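Local atomic coordinates of alpha-pyrone synthesis polyketide synthase-like Pks18 (Mycobacterium tuberculosis, PDB entry 1TED), a protein that probably extends medium- and long-chain aliphatic acyl-CoA starters with malonyl-CoA to make tri- and tetraketide alpha-pyrones, as a homodimeric type III polyketide synthase of thiolase fold. Residues R105-A117 / V199-F211. Numbering follows the deposited sequence.
With MYR (myristic acid), chain E.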
loop_
_atom_site.group_PDB
_atom_site.type_symbol
_atom_site.label_atom_id
_atom_site.label_comp_id
_atom_site.label_asym_id
_atom_site.label_seq_id
_atom_site.Cartn_x
_atom_site.Cartn_y
_atom_site.Cartn_z
ATOM N N ARG A 105 -8.937 2.411 18.091
ATOM C CA ARG A 105 -8.823 1.033 17.626
ATOM C C ARG A 105 -7.569 0.829 16.765
ATOM O O ARG A 105 -6.992 -0.263 16.752
ATOM C CB ARG A 105 -10.091 0.635 16.859
ATOM C CG ARG A 105 -11.349 0.471 17.734
ATOM C CD ARG A 105 -12.600 0.416 16.857
ATOM N NE ARG A 105 -13.853 0.237 17.587
ATOM C CZ ARG A 105 -14.392 -0.940 17.891
ATOM N NH1 ARG A 105 -13.792 -2.070 17.537
ATOM N NH2 ARG A 105 -15.557 -0.987 18.522
ATOM N N MET A 106 -7.141 1.873 16.056
ATOM C CA MET A 106 -5.933 1.792 15.240
ATOM C C MET A 106 -4.731 1.799 16.199
ATOM O O MET A 106 -3.693 1.183 15.926
ATOM C CB MET A 106 -5.856 2.980 14.282
ATOM C CG MET A 106 -7.101 3.174 13.427
ATOM S SD MET A 106 -7.373 1.844 12.238
ATOM C CE MET A 106 -8.414 0.679 13.220
ATOM N N HIS A 107 -4.861 2.521 17.312
ATOM C CA HIS A 107 -3.803 2.531 18.317
ATOM C C HIS A 107 -3.836 1.134 18.929
ATOM O O HIS A 107 -2.795 0.536 19.209
ATOM C CB HIS A 107 -4.061 3.594 19.399
ATOM C CG HIS A 107 -3.554 4.957 19.037
ATOM N ND1 HIS A 107 -2.218 5.216 18.806
ATOM C CD2 HIS A 107 -4.203 6.129 18.840
ATOM C CE1 HIS A 107 -2.067 6.488 18.479
ATOM N NE2 HIS A 107 -3.257 7.065 18.491
ATOM N N LEU A 108 -5.034 0.598 19.125
ATOM C CA LEU A 108 -5.134 -0.747 19.674
ATOM C C LEU A 108 -4.454 -1.710 18.710
ATOM O O LEU A 108 -3.786 -2.659 19.129
ATOM C CB LEU A 108 -6.592 -1.160 19.870
ATOM C CG LEU A 108 -7.065 -1.325 21.319
ATOM C CD1 LEU A 108 -8.438 -1.994 21.315
ATOM C CD2 LEU A 108 -6.074 -2.172 22.118
ATOM N N PHE A 109 -4.621 -1.460 17.414
ATOM C CA PHE A 109 -4.008 -2.303 16.394
ATOM C C PHE A 109 -2.492 -2.233 16.532
ATOM O O PHE A 109 -1.810 -3.255 16.608
ATOM C CB PHE A 109 -4.419 -1.832 14.990
ATOM C CG PHE A 109 -3.597 -2.436 13.876
ATOM C CD1 PHE A 109 -3.952 -3.654 13.304
ATOM C CD2 PHE A 109 -2.439 -1.797 13.422
ATOM C CE1 PHE A 109 -3.168 -4.227 12.296
ATOM C CE2 PHE A 109 -1.655 -2.360 12.423
ATOM C CZ PHE A 109 -2.018 -3.577 11.858
ATOM N N TYR A 110 -1.965 -1.016 16.572
ATOM C CA TYR A 110 -0.526 -0.838 16.674
ATOM C C TYR A 110 0.036 -1.536 17.897
ATOM O O TYR A 110 1.004 -2.281 17.804
ATOM C CB TYR A 110 -0.175 0.649 16.733
ATOM C CG TYR A 110 1.312 0.927 16.670
ATOM C CD1 TYR A 110 1.999 0.886 15.457
ATOM C CD2 TYR A 110 2.032 1.232 17.827
ATOM C CE1 TYR A 110 3.367 1.148 15.392
ATOM C CE2 TYR A 110 3.404 1.496 17.774
ATOM C CZ TYR A 110 4.059 1.453 16.554
ATOM O OH TYR A 110 5.403 1.702 16.502
ATOM N N GLU A 111 -0.584 -1.291 19.045
ATOM C CA GLU A 111 -0.137 -1.875 20.307
ATOM C C GLU A 111 0.048 -3.393 20.246
ATOM O O GLU A 111 1.044 -3.916 20.743
ATOM C CB GLU A 111 -1.124 -1.515 21.419
ATOM C CG GLU A 111 -0.715 -1.962 22.808
ATOM C CD GLU A 111 -1.809 -1.711 23.832
ATOM O OE1 GLU A 111 -2.460 -0.643 23.751
ATOM O OE2 GLU A 111 -2.015 -2.575 24.714
ATOM N N HIS A 112 -0.899 -4.101 19.635
ATOM C CA HIS A 112 -0.794 -5.562 19.538
ATOM C C HIS A 112 -0.094 -6.064 18.283
ATOM O O HIS A 112 0.499 -7.142 18.296
ATOM C CB HIS A 112 -2.177 -6.228 19.623
ATOM C CG HIS A 112 -2.795 -6.165 20.982
ATOM N ND1 HIS A 112 -3.608 -5.128 21.385
ATOM C CD2 HIS A 112 -2.694 -6.998 22.045
ATOM C CE1 HIS A 112 -3.983 -5.323 22.637
ATOM N NE2 HIS A 112 -3.442 -6.451 23.061
ATOM N N ALA A 113 -0.157 -5.294 17.201
ATOM C CA ALA A 113 0.460 -5.727 15.951
ATOM C C ALA A 113 1.989 -5.764 16.013
ATOM O O ALA A 113 2.615 -6.730 15.558
ATOM C CB ALA A 113 -0.009 -4.833 14.791
ATOM N N VAL A 114 2.581 -4.723 16.596
ATOM C CA VAL A 114 4.033 -4.615 16.702
ATOM C C VAL A 114 4.717 -5.842 17.310
ATOM O O VAL A 114 5.572 -6.456 16.675
ATOM C CB VAL A 114 4.433 -3.350 17.507
ATOM C CG1 VAL A 114 5.945 -3.321 17.728
ATOM C CG2 VAL A 114 3.958 -2.096 16.770
ATOM N N PRO A 115 4.359 -6.208 18.553
ATOM C CA PRO A 115 4.965 -7.375 19.210
ATOM C C PRO A 115 4.877 -8.640 18.353
ATOM O O PRO A 115 5.857 -9.370 18.191
ATOM C CB PRO A 115 4.145 -7.513 20.492
ATOM C CG PRO A 115 3.736 -6.120 20.777
ATOM C CD PRO A 115 3.369 -5.568 19.434
ATOM N N LEU A 116 3.686 -8.887 17.814
ATOM C CA LEU A 116 3.451 -10.063 16.993
ATOM C C LEU A 116 4.229 -10.070 15.682
ATOM O O LEU A 116 4.782 -11.098 15.298
ATOM C CB LEU A 116 1.953 -10.207 16.701
ATOM C CG LEU A 116 1.557 -11.447 15.893
ATOM C CD1 LEU A 116 1.940 -12.707 16.652
ATOM C CD2 LEU A 116 0.070 -11.417 15.637
ATOM N N ALA A 117 4.270 -8.929 14.996
ATOM C CA ALA A 117 4.985 -8.834 13.719
ATOM C C ALA A 117 6.498 -8.906 13.921
ATOM O O ALA A 117 7.202 -9.521 13.126
ATOM C CB ALA A 117 4.607 -7.539 12.985
ATOM N N VAL A 199 8.722 -9.943 3.711
ATOM C CA VAL A 199 7.295 -9.695 3.525
ATOM C C VAL A 199 6.561 -10.016 4.821
ATOM O O VAL A 199 6.750 -11.080 5.413
ATOM C CB VAL A 199 6.715 -10.546 2.366
ATOM C CG1 VAL A 199 5.215 -10.323 2.248
ATOM C CG2 VAL A 199 7.370 -10.142 1.074
ATOM N N VAL A 200 5.721 -9.090 5.266
ATOM C CA VAL A 200 5.002 -9.278 6.510
ATOM C C VAL A 200 3.522 -8.950 6.365
ATOM O O VAL A 200 3.151 -7.843 5.972
ATOM C CB VAL A 200 5.633 -8.400 7.642
ATOM C CG1 VAL A 200 4.892 -8.587 8.945
ATOM C CG2 VAL A 200 7.097 -8.768 7.833
ATOM N N CYS A 201 2.683 -9.939 6.658
ATOM C CA CYS A 201 1.243 -9.767 6.606
ATOM C C CYS A 201 0.778 -9.881 8.055
ATOM O O CYS A 201 1.064 -10.864 8.733
ATOM C CB CYS A 201 0.610 -10.848 5.732
ATOM S SG CYS A 201 1.228 -10.882 4.026
ATOM N N ILE A 202 0.084 -8.859 8.533
ATOM C CA ILE A 202 -0.385 -8.832 9.912
ATOM C C ILE A 202 -1.855 -8.445 9.901
ATOM O O ILE A 202 -2.237 -7.403 9.366
ATOM C CB ILE A 202 0.434 -7.807 10.748
ATOM C CG1 ILE A 202 -0.174 -7.639 12.142
ATOM C CG2 ILE A 202 0.502 -6.476 10.015
ATOM C CD1 ILE A 202 0.179 -8.752 13.110
ATOM N N GLU A 203 -2.690 -9.282 10.492
ATOM C CA GLU A 203 -4.104 -8.994 10.474
ATOM C C GLU A 203 -4.709 -9.134 11.861
ATOM O O GLU A 203 -4.650 -10.199 12.485
ATOM C CB GLU A 203 -4.779 -9.924 9.463
ATOM C CG GLU A 203 -5.739 -9.234 8.502
ATOM C CD GLU A 203 -5.071 -8.275 7.512
ATOM O OE1 GLU A 203 -4.324 -8.742 6.623
ATOM O OE2 GLU A 203 -5.306 -7.055 7.620
ATOM N N LEU A 204 -5.269 -8.032 12.344
ATOM C CA LEU A 204 -5.888 -7.976 13.661
ATOM C C LEU A 204 -7.349 -7.573 13.574
ATOM O O LEU A 204 -7.702 -6.410 13.795
ATOM C CB LEU A 204 -5.138 -6.980 14.549
ATOM C CG LEU A 204 -4.026 -7.547 15.429
ATOM C CD1 LEU A 204 -3.154 -8.484 14.633
ATOM C CD2 LEU A 204 -3.213 -6.393 16.015
ATOM N N CYS A 205 -8.196 -8.544 13.256
ATOM C CA CYS A 205 -9.628 -8.314 13.139
ATOM C C CYS A 205 -10.293 -8.032 14.492
ATOM O O CYS A 205 -11.115 -7.125 14.601
ATOM C CB CYS A 205 -10.300 -9.528 12.478
ATOM S SG CYS A 205 -9.766 -9.886 10.779
ATOM N N SER A 206 -9.933 -8.812 15.513
ATOM C CA SER A 206 -10.512 -8.664 16.851
ATOM C C SER A 206 -10.535 -7.214 17.318
ATOM O O SER A 206 -11.400 -6.810 18.092
ATOM C CB SER A 206 -9.749 -9.536 17.868
ATOM O OG SER A 206 -8.429 -9.068 18.121
ATOM N N VAL A 207 -9.583 -6.434 16.827
ATOM C CA VAL A 207 -9.469 -5.031 17.177
ATOM C C VAL A 207 -10.601 -4.183 16.595
ATOM O O VAL A 207 -10.855 -3.074 17.067
ATOM C CB VAL A 207 -8.089 -4.494 16.718
ATOM C CG1 VAL A 207 -8.166 -3.042 16.344
ATOM C CG2 VAL A 207 -7.093 -4.674 17.833
ATOM N N ASN A 208 -11.294 -4.706 15.588
ATOM C CA ASN A 208 -12.384 -3.957 14.971
ATOM C C ASN A 208 -13.770 -4.501 15.313
ATOM O O ASN A 208 -14.757 -4.133 14.679
ATOM C CB ASN A 208 -12.217 -3.917 13.443
ATOM C CG ASN A 208 -10.971 -3.149 13.002
ATOM O OD1 ASN A 208 -9.890 -3.724 12.850
ATOM N ND2 ASN A 208 -11.121 -1.845 12.803
ATOM N N ALA A 209 -13.844 -5.370 16.317
ATOM C CA ALA A 209 -15.126 -5.953 16.735
ATOM C C ALA A 209 -16.169 -4.878 17.064
ATOM O O ALA A 209 -15.877 -3.903 17.763
ATOM C CB ALA A 209 -14.913 -6.849 17.940
ATOM N N VAL A 210 -17.390 -5.064 16.569
ATOM C CA VAL A 210 -18.460 -4.100 16.811
ATOM C C VAL A 210 -19.788 -4.775 17.167
ATOM O O VAL A 210 -20.570 -4.245 17.961
ATOM C CB VAL A 210 -18.654 -3.186 15.574
ATOM C CG1 VAL A 210 -19.880 -2.334 15.744
ATOM C CG2 VAL A 210 -17.439 -2.284 15.406
ATOM N N PHE A 211 -20.031 -5.941 16.574
ATOM C CA PHE A 211 -21.244 -6.722 16.803
ATOM C C PHE A 211 -22.517 -5.978 16.405
ATOM O O PHE A 211 -23.353 -5.657 17.244
ATOM C CB PHE A 211 -21.316 -7.158 18.274
ATOM C CG PHE A 211 -20.187 -8.076 18.691
ATOM C CD1 PHE A 211 -20.205 -9.425 18.352
ATOM C CD2 PHE A 211 -19.096 -7.583 19.402
ATOM C CE1 PHE A 211 -19.154 -10.269 18.712
ATOM C CE2 PHE A 211 -18.040 -8.422 19.766
ATOM C CZ PHE A 211 -18.072 -9.768 19.419
HETATM C C1 MYR E . -15.814 -12.323 17.965
HETATM O O1 MYR E . -15.417 -13.268 18.642
HETATM O O2 MYR E . -17.003 -12.269 17.644
HETATM C C2 MYR E . -14.847 -11.222 17.527
HETATM C C3 MYR E . -14.632 -11.253 16.012
HETATM C C4 MYR E . -13.640 -10.173 15.574
HETATM C C5 MYR E . -13.454 -10.166 14.055
HETATM C C6 MYR E . -14.731 -9.772 13.310
HETATM C C7 MYR E . -15.109 -8.301 13.513
HETATM C C8 MYR E . -14.109 -7.348 12.856
HETATM C C9 MYR E . -14.079 -7.518 11.336
HETATM C C10 MYR E . -12.975 -6.661 10.716
HETATM C C11 MYR E . -12.901 -6.878 9.203
HETATM C C12 MYR E . -11.763 -6.064 8.585
HETATM C C13 MYR E . -11.655 -6.350 7.086
HETATM C C14 MYR E . -10.495 -5.574 6.459
#
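Arg-105 NH1 donates to two backbone carbonyls of the 3-10 turn and loop that follow the strand, Ala-209 O at 2.8 Å and Val-207 O at 3.1 Å. The first bond is bent (142° at the hydrogen), the second similarly so, and NH2 adds a weak one to Ala-209 O. The chain, extended from CG to NE, spans the gap, and Val-210 CG2 lies over one guanidinium face. Further along the helix the contact is apolar. Val-207 sets CG2 against Leu-108 CB (4.1 Å) and CG1 against Phe-109 CB. Leu-204 CB meets the Phe-109 ring obliquely, 3.7 Å from CD1, while Leu-204 CD2 reaches Ala-113 CB at 3.8 Å. Ile-202 has CG1 anti to the backbone N (chi1 172°), which sets it 3.9 Å from Ala-113 CB; its CD1 meets Leu-116 CD2 at 3.7 Å, and Ala-117 CB touches Val-200 CG1. In the second shell, Thr-101 OG1 hydrogen-bonds Arg-105 NE, a further hold on the guanidinium. Residues 205-209 lie between Arg-105 and the myristic acid in its tunnel, with C8 3.5 Å from Cys-205 O. Helix 102-125 packs against the mixed thiolase-fold sheet, where strand 196-204 lies between strands 135-142 and 226-236; Val-151 of helix 151-159 touches Phe-109, Ala-113 and Ala-117.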